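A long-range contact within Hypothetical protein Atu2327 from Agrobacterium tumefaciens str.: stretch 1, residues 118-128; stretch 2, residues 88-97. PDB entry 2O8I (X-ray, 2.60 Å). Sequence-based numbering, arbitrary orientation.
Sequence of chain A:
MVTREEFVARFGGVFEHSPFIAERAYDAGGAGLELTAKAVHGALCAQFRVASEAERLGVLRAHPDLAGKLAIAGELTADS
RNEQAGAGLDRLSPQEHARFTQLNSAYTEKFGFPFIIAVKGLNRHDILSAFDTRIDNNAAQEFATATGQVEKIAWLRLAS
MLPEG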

# COMPACT_ATOMS: atom_id res chain seq x y z
N ALA A 118 4.94 -9.96 8.58
CA ALA A 118 3.51 -10.06 8.87
C ALA A 118 3.30 -9.51 10.28
O ALA A 118 4.03 -9.84 11.22
CB ALA A 118 3.06 -11.48 8.81
N VAL A 119 2.28 -8.68 10.42
CA VAL A 119 2.16 -7.80 11.55
C VAL A 119 0.86 -8.04 12.35
O VAL A 119 0.71 -7.51 13.47
CB VAL A 119 2.29 -6.36 10.98
CG1 VAL A 119 1.20 -5.42 11.46
CG2 VAL A 119 3.71 -5.84 11.11
N LYS A 120 -0.06 -8.85 11.82
CA LYS A 120 -1.29 -9.19 12.54
C LYS A 120 -0.95 -9.69 13.94
O LYS A 120 -0.14 -10.60 14.10
CB LYS A 120 -2.18 -10.20 11.78
CG LYS A 120 -3.39 -10.69 12.59
CD LYS A 120 -4.68 -11.09 11.80
CE LYS A 120 -5.25 -10.00 10.83
NZ LYS A 120 -5.45 -8.65 11.47
N GLY A 121 -1.57 -9.08 14.95
CA GLY A 121 -1.36 -9.48 16.34
C GLY A 121 -0.03 -9.04 16.98
O GLY A 121 0.28 -9.44 18.08
N LEU A 122 0.75 -8.21 16.31
CA LEU A 122 2.09 -7.91 16.77
C LEU A 122 2.08 -6.50 17.36
O LEU A 122 1.42 -5.59 16.83
CB LEU A 122 3.11 -8.02 15.61
CG LEU A 122 3.99 -9.30 15.48
CD1 LEU A 122 3.28 -10.66 15.61
CD2 LEU A 122 4.83 -9.28 14.26
N ASN A 123 2.81 -6.33 18.44
CA ASN A 123 2.96 -5.01 18.99
C ASN A 123 4.31 -4.43 18.55
O ASN A 123 5.11 -5.09 17.88
CB ASN A 123 2.81 -5.05 20.53
CG ASN A 123 3.87 -5.92 21.19
OD1 ASN A 123 5.07 -5.77 20.91
ND2 ASN A 123 3.45 -6.82 22.07
N ARG A 124 4.57 -3.19 18.94
CA ARG A 124 5.82 -2.51 18.63
C ARG A 124 7.06 -3.29 19.06
O ARG A 124 8.00 -3.39 18.29
CB ARG A 124 5.82 -1.13 19.29
CG ARG A 124 7.06 -0.34 18.95
CD ARG A 124 7.01 1.03 19.60
NE ARG A 124 6.86 0.95 21.05
CZ ARG A 124 7.87 1.01 21.91
NH1 ARG A 124 9.13 1.13 21.47
NH2 ARG A 124 7.62 0.95 23.21
N HIS A 125 7.06 -3.82 20.28
CA HIS A 125 8.15 -4.66 20.74
C HIS A 125 8.42 -5.88 19.87
O HIS A 125 9.59 -6.13 19.53
CB HIS A 125 7.96 -5.08 22.19
CG HIS A 125 8.12 -3.94 23.13
ND1 HIS A 125 9.29 -3.19 23.19
CD2 HIS A 125 7.26 -3.39 24.01
CE1 HIS A 125 9.13 -2.23 24.08
NE2 HIS A 125 7.91 -2.33 24.59
N ASP A 126 7.36 -6.60 19.48
CA ASP A 126 7.52 -7.77 18.61
C ASP A 126 8.32 -7.43 17.38
O ASP A 126 9.13 -8.23 16.90
CB ASP A 126 6.18 -8.36 18.18
CG ASP A 126 5.35 -8.82 19.36
OD1 ASP A 126 5.92 -9.40 20.29
OD2 ASP A 126 4.12 -8.57 19.36
N ILE A 127 8.09 -6.22 16.86
CA ILE A 127 8.70 -5.81 15.61
C ILE A 127 10.17 -5.44 15.79
O ILE A 127 11.05 -5.91 15.00
CB ILE A 127 7.89 -4.66 14.95
CG1 ILE A 127 6.68 -5.28 14.22
CG2 ILE A 127 8.78 -3.87 13.96
CD1 ILE A 127 5.49 -4.40 14.22
N LEU A 128 10.44 -4.62 16.81
CA LEU A 128 11.80 -4.31 17.21
C LEU A 128 12.61 -5.59 17.47
O LEU A 128 13.79 -5.69 17.10
CB LEU A 128 11.77 -3.39 18.43
CG LEU A 128 11.13 -2.04 18.07
CD1 LEU A 128 10.91 -1.11 19.28
CD2 LEU A 128 11.98 -1.36 17.00
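Stretch 2 (88-97) GLDRLSPQEH

No hydrogen bond passes directly between these two stretches; the contact consists chiefly of packing around L89 and the R124 side chain, with one long charge pair and one bridging water. Stretch 2 opens with a type I turn from G88 to R91, whose closing bond, R91 N to G88 O, is weak at 3.4 Å, and enters a helix at P94. Stretch 1 makes a type II turn from V119 to L122, tied by L122 N to V119 O at 2.9 Å, and begins its helix at R124. Turn meets helix start: the backbones come nearest at N123 and G88, whose CA atoms lie 5.3 Å apart. From there stretch 2 runs on to L92 and E96, beside the R124 side chain.

L89 is the apolar anchor. Its CA-to-CB bond points sideways, yet the m,t rotamer carries the end of the chain inward. CD1 reaches I127 CD1 at 3.4 Å and V119 CG1 at 3.8 Å, so one methyl serves both loop and helix. Its CD2 lies 3.5 Å from R124 N, and its CG 3.6 Å from L122 O. The leucine thus packs against backbone as well as side chains.

R124 N also donates to water 1 at 2.9 Å, and the same water accepts a weak bond from G88 N at 3.4 Å, linking the two backbones.

Farther along, R124 CD lies 3.7 Å from L92 CD2 and 3.6 Å from E96 CD. The E96 carboxylate lies over one face of the guanidinium, and the salt bridge from R124 NE to E96 OE2 is long, 3.7 Å: charges can pair without a directed N-H. E96 OE1 also accepts from S93 N at 2.9 Å. In stretch 1, N123 OD1 caps the helix by accepting from D126 N at 2.8 Å, and D126 OD2 in turn accepts from N123 N at 2.8 Å.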

# COMPACT_ATOMS: atom_id res chain seq x y z
N GLY A 88 -0.50 -2.76 19.86
CA GLY A 88 -0.70 -1.31 19.77
C GLY A 88 0.07 -0.60 18.64
O GLY A 88 0.70 0.48 18.87
N LEU A 89 0.03 -1.17 17.43
CA LEU A 89 0.62 -0.50 16.26
C LEU A 89 -0.19 0.68 15.74
O LEU A 89 0.28 1.44 14.92
CB LEU A 89 0.91 -1.47 15.13
CG LEU A 89 2.09 -2.41 15.31
CD1 LEU A 89 2.50 -2.87 13.95
CD2 LEU A 89 3.26 -1.77 15.98
N ASP A 90 -1.40 0.82 16.24
CA ASP A 90 -2.27 1.93 15.87
C ASP A 90 -1.98 3.21 16.72
O ASP A 90 -2.47 4.30 16.40
CB ASP A 90 -3.75 1.49 16.01
CG ASP A 90 -4.04 0.74 17.34
OD1 ASP A 90 -3.08 0.40 18.11
OD2 ASP A 90 -5.23 0.47 17.62
N ARG A 91 -1.21 3.08 17.80
CA ARG A 91 -0.99 4.20 18.73
C ARG A 91 0.49 4.62 18.81
O ARG A 91 0.98 5.01 19.87
CB ARG A 91 -1.56 3.86 20.12
CG ARG A 91 -3.09 3.77 20.16
CD ARG A 91 -3.65 3.95 21.58
NE ARG A 91 -4.48 2.80 21.96
CZ ARG A 91 -5.49 2.81 22.84
NH1 ARG A 91 -5.85 3.94 23.45
NH2 ARG A 91 -6.16 1.68 23.09
N LEU A 92 1.20 4.54 17.68
CA LEU A 92 2.64 4.81 17.67
C LEU A 92 2.97 6.27 17.79
O LEU A 92 2.25 7.11 17.26
CB LEU A 92 3.27 4.30 16.39
CG LEU A 92 3.43 2.79 16.21
CD1 LEU A 92 3.96 2.59 14.81
CD2 LEU A 92 4.37 2.18 17.27
N SER A 93 4.08 6.56 18.45
CA SER A 93 4.68 7.90 18.47
C SER A 93 5.05 8.43 17.09
O SER A 93 5.37 7.64 16.18
CB SER A 93 5.99 7.84 19.21
OG SER A 93 5.73 8.01 20.53
N PRO A 94 5.04 9.78 16.93
CA PRO A 94 5.85 10.35 15.85
C PRO A 94 7.29 9.79 15.86
O PRO A 94 7.77 9.37 14.82
CB PRO A 94 5.80 11.84 16.15
CG PRO A 94 4.42 11.98 16.77
CD PRO A 94 4.30 10.82 17.68
N GLN A 95 7.90 9.72 17.04
CA GLN A 95 9.22 9.12 17.24
C GLN A 95 9.32 7.63 16.89
O GLN A 95 10.31 7.21 16.29
CB GLN A 95 9.63 9.29 18.70
CG GLN A 95 10.95 10.05 18.91
CD GLN A 95 12.20 9.12 18.86
OE1 GLN A 95 12.49 8.46 17.82
NE2 GLN A 95 12.96 9.08 20.00
N GLU A 96 8.32 6.82 17.29
CA GLU A 96 8.30 5.38 16.94
C GLU A 96 8.09 5.13 15.44
O GLU A 96 8.80 4.29 14.84
CB GLU A 96 7.35 4.56 17.82
CG GLU A 96 7.75 4.60 19.32
CD GLU A 96 6.55 4.53 20.31
OE1 GLU A 96 5.38 4.41 19.84
OE2 GLU A 96 6.81 4.62 21.55
N HIS A 97 7.15 5.85 14.81
CA HIS A 97 7.08 5.88 13.36
C HIS A 97 8.46 6.12 12.74
O HIS A 97 8.90 5.37 11.86
CB HIS A 97 6.16 6.97 12.89
CG HIS A 97 4.73 6.58 12.90
ND1 HIS A 97 4.15 5.86 11.87
CD2 HIS A 97 3.75 6.80 13.82
CE1 HIS A 97 2.87 5.66 12.15
NE2 HIS A 97 2.61 6.21 13.33
O HOH W 1 2.64 -1.54 20.27